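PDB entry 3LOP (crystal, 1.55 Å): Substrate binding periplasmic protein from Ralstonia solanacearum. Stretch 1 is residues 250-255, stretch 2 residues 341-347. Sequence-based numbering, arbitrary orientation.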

# COMPACT_ATOMS: atom_id res chain seq x y z
N LEU A 250 4.61 -13.50 0.94
CA LEU A 250 3.94 -12.28 0.54
C LEU A 250 3.80 -12.19 -0.97
O LEU A 250 4.31 -13.03 -1.71
CB LEU A 250 4.72 -11.06 1.02
CG LEU A 250 6.15 -10.94 0.47
CD1 LEU A 250 6.45 -9.50 0.11
CD2 LEU A 250 7.14 -11.48 1.48
N ALA A 251 3.08 -11.17 -1.42
CA ALA A 251 2.90 -10.93 -2.84
C ALA A 251 3.54 -9.59 -3.14
O ALA A 251 3.21 -8.58 -2.52
CB ALA A 251 1.41 -10.90 -3.19
N LEU A 252 4.49 -9.59 -4.07
CA LEU A 252 5.18 -8.37 -4.47
C LEU A 252 4.33 -7.62 -5.49
O LEU A 252 3.98 -8.18 -6.53
CB LEU A 252 6.53 -8.72 -5.10
CG LEU A 252 7.53 -9.49 -4.23
CD1 LEU A 252 8.63 -10.10 -5.10
CD2 LEU A 252 8.12 -8.56 -3.20
N VAL A 253 3.99 -6.37 -5.20
CA VAL A 253 3.20 -5.55 -6.11
C VAL A 253 3.94 -4.25 -6.44
O VAL A 253 3.42 -3.38 -7.14
CB VAL A 253 1.80 -5.22 -5.52
CG1 VAL A 253 1.03 -6.51 -5.30
CG2 VAL A 253 1.94 -4.45 -4.22
N MSE A 254 5.16 -4.15 -5.92
CA MSE A 254 6.02 -3.00 -6.13
C MSE A 254 7.45 -3.49 -6.35
O MSE A 254 7.77 -4.64 -6.02
CB MSE A 254 6.03 -2.10 -4.89
CG MSE A 254 4.84 -1.17 -4.74
SE MSE A 254 4.91 0.29 -6.00
CE MSE A 254 3.08 0.23 -6.61
N PRO A 255 8.32 -2.65 -6.93
CA PRO A 255 9.71 -3.07 -7.14
C PRO A 255 10.26 -3.46 -5.77
O PRO A 255 10.02 -2.78 -4.77
CB PRO A 255 10.36 -1.81 -7.70
CG PRO A 255 9.25 -1.20 -8.50
CD PRO A 255 8.05 -1.36 -7.59
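Stretch 2 (341-347) HYIELGV

Stretch 2 lies beside stretch 1 as an antiparallel neighbour: strand 344-347 pairs with strand 250-252, the N-to-C directions differ by 130°, and the axes approach to 4.3 Å. Residues 341-343, which lead into the second strand, and 253-255, which follow the first, are loop or turn. Together the two stretches bury 471 Å².

Leu-250 faces Gly-346 (CA to CA 5.2 Å) in a hydrogen-bonded pair: Leu-250 N donates to Gly-346 O at 3.0 Å, and Gly-346 N returns a bond to Leu-250 O at 2.9 Å. The lack of a side chain matters here, since an ideal CB on Gly-346 would lie a tight 3.2 Å from Leu-252 CG. Ala-251 sits opposite Leu-345 (CA to CA 4.4 Å) in a non-hydrogen-bonded pair. Its small side chain shares a sheet face with that of Leu-345, and Ala-251 CB packs 4.3 Å from Leu-345 CD2 and 4.3 Å from Ile-343 CD1.

Leu-252 points to the other face, as do Leu-250 and Glu-344, and pairs with Glu-344 (CA to CA 5.1 Å). Leu-252 N donates to Glu-344 O over a short 2.5 Å, while Glu-344 N donates to Leu-252 O at 3.0 Å; the same carbonyl, Leu-252 O, takes a CA-H...O contact from Ile-343 CA at 3.2 Å. Leu-252 CB also meets the Tyr-342 ring, 4.3 Å from Tyr-342 CE2, and Tyr-342 OH is held by its bond to Glu-344 OE1 at 2.5 Å.

Beyond the strand pairing, Val-253 CG1 packs 4.2 Å from Ile-343 CG1, and Val-253 C lies at the Tyr-342 ring edge, 3.8 Å from Tyr-342 CD2. Water extends the contact: one molecule donates to Val-253 O (2.8 Å) and Tyr-342 O (2.6 Å), another to Met-254 O (2.8 Å) and Tyr-342 OH (2.6 Å). Pro-255 points away.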

# COMPACT_ATOMS: atom_id res chain seq x y z
N HIS A 341 -0.10 -4.13 -13.66
CA HIS A 341 -0.50 -5.52 -13.72
C HIS A 341 0.57 -6.41 -13.11
O HIS A 341 0.48 -7.64 -13.16
CB HIS A 341 -0.77 -5.94 -15.17
CG HIS A 341 0.39 -5.71 -16.09
ND1 HIS A 341 1.65 -6.22 -15.85
CD2 HIS A 341 0.48 -5.04 -17.27
CE1 HIS A 341 2.46 -5.87 -16.83
NE2 HIS A 341 1.77 -5.16 -17.71
N TYR A 342 1.59 -5.79 -12.52
CA TYR A 342 2.69 -6.54 -11.91
C TYR A 342 2.37 -7.16 -10.56
O TYR A 342 1.89 -6.49 -9.64
CB TYR A 342 3.92 -5.64 -11.73
CG TYR A 342 5.02 -6.31 -10.94
CD1 TYR A 342 5.80 -7.32 -11.51
CD2 TYR A 342 5.25 -5.98 -9.61
CE1 TYR A 342 6.77 -7.98 -10.77
CE2 TYR A 342 6.22 -6.63 -8.86
CZ TYR A 342 6.98 -7.64 -9.44
OH TYR A 342 7.92 -8.30 -8.70
N ILE A 343 2.66 -8.45 -10.43
CA ILE A 343 2.48 -9.15 -9.18
C ILE A 343 3.22 -10.48 -9.21
O ILE A 343 3.07 -11.28 -10.14
CB ILE A 343 0.99 -9.39 -8.84
CG1 ILE A 343 0.89 -10.13 -7.50
CG2 ILE A 343 0.30 -10.17 -9.95
CD1 ILE A 343 -0.51 -10.25 -6.96
N GLU A 344 4.05 -10.69 -8.20
CA GLU A 344 4.82 -11.92 -8.08
C GLU A 344 4.81 -12.32 -6.62
O GLU A 344 4.52 -11.50 -5.75
CB GLU A 344 6.26 -11.71 -8.55
CG GLU A 344 6.41 -11.30 -10.01
CD GLU A 344 7.86 -11.16 -10.44
OE1 GLU A 344 8.63 -10.48 -9.74
OE2 GLU A 344 8.23 -11.74 -11.49
N LEU A 345 5.11 -13.58 -6.34
CA LEU A 345 5.15 -14.02 -4.96
C LEU A 345 6.57 -13.87 -4.44
O LEU A 345 7.54 -13.88 -5.22
CB LEU A 345 4.70 -15.48 -4.85
CG LEU A 345 3.22 -15.73 -5.20
CD1 LEU A 345 2.92 -17.22 -5.08
CD2 LEU A 345 2.32 -14.93 -4.27
N GLY A 346 6.69 -13.70 -3.13
CA GLY A 346 7.99 -13.54 -2.52
C GLY A 346 8.01 -14.16 -1.13
O GLY A 346 6.97 -14.58 -0.62
N VAL A 347 9.19 -14.21 -0.53
CA VAL A 347 9.35 -14.79 0.79
C VAL A 347 10.48 -14.12 1.55
O VAL A 347 11.43 -13.60 0.96
CB VAL A 347 9.65 -16.31 0.70
CG1 VAL A 347 10.98 -16.53 -0.02
CG2 VAL A 347 9.67 -16.93 2.08
O HOH W 1 1.53 -3.92 -9.12
O HOH W 2 9.25 -6.85 -6.99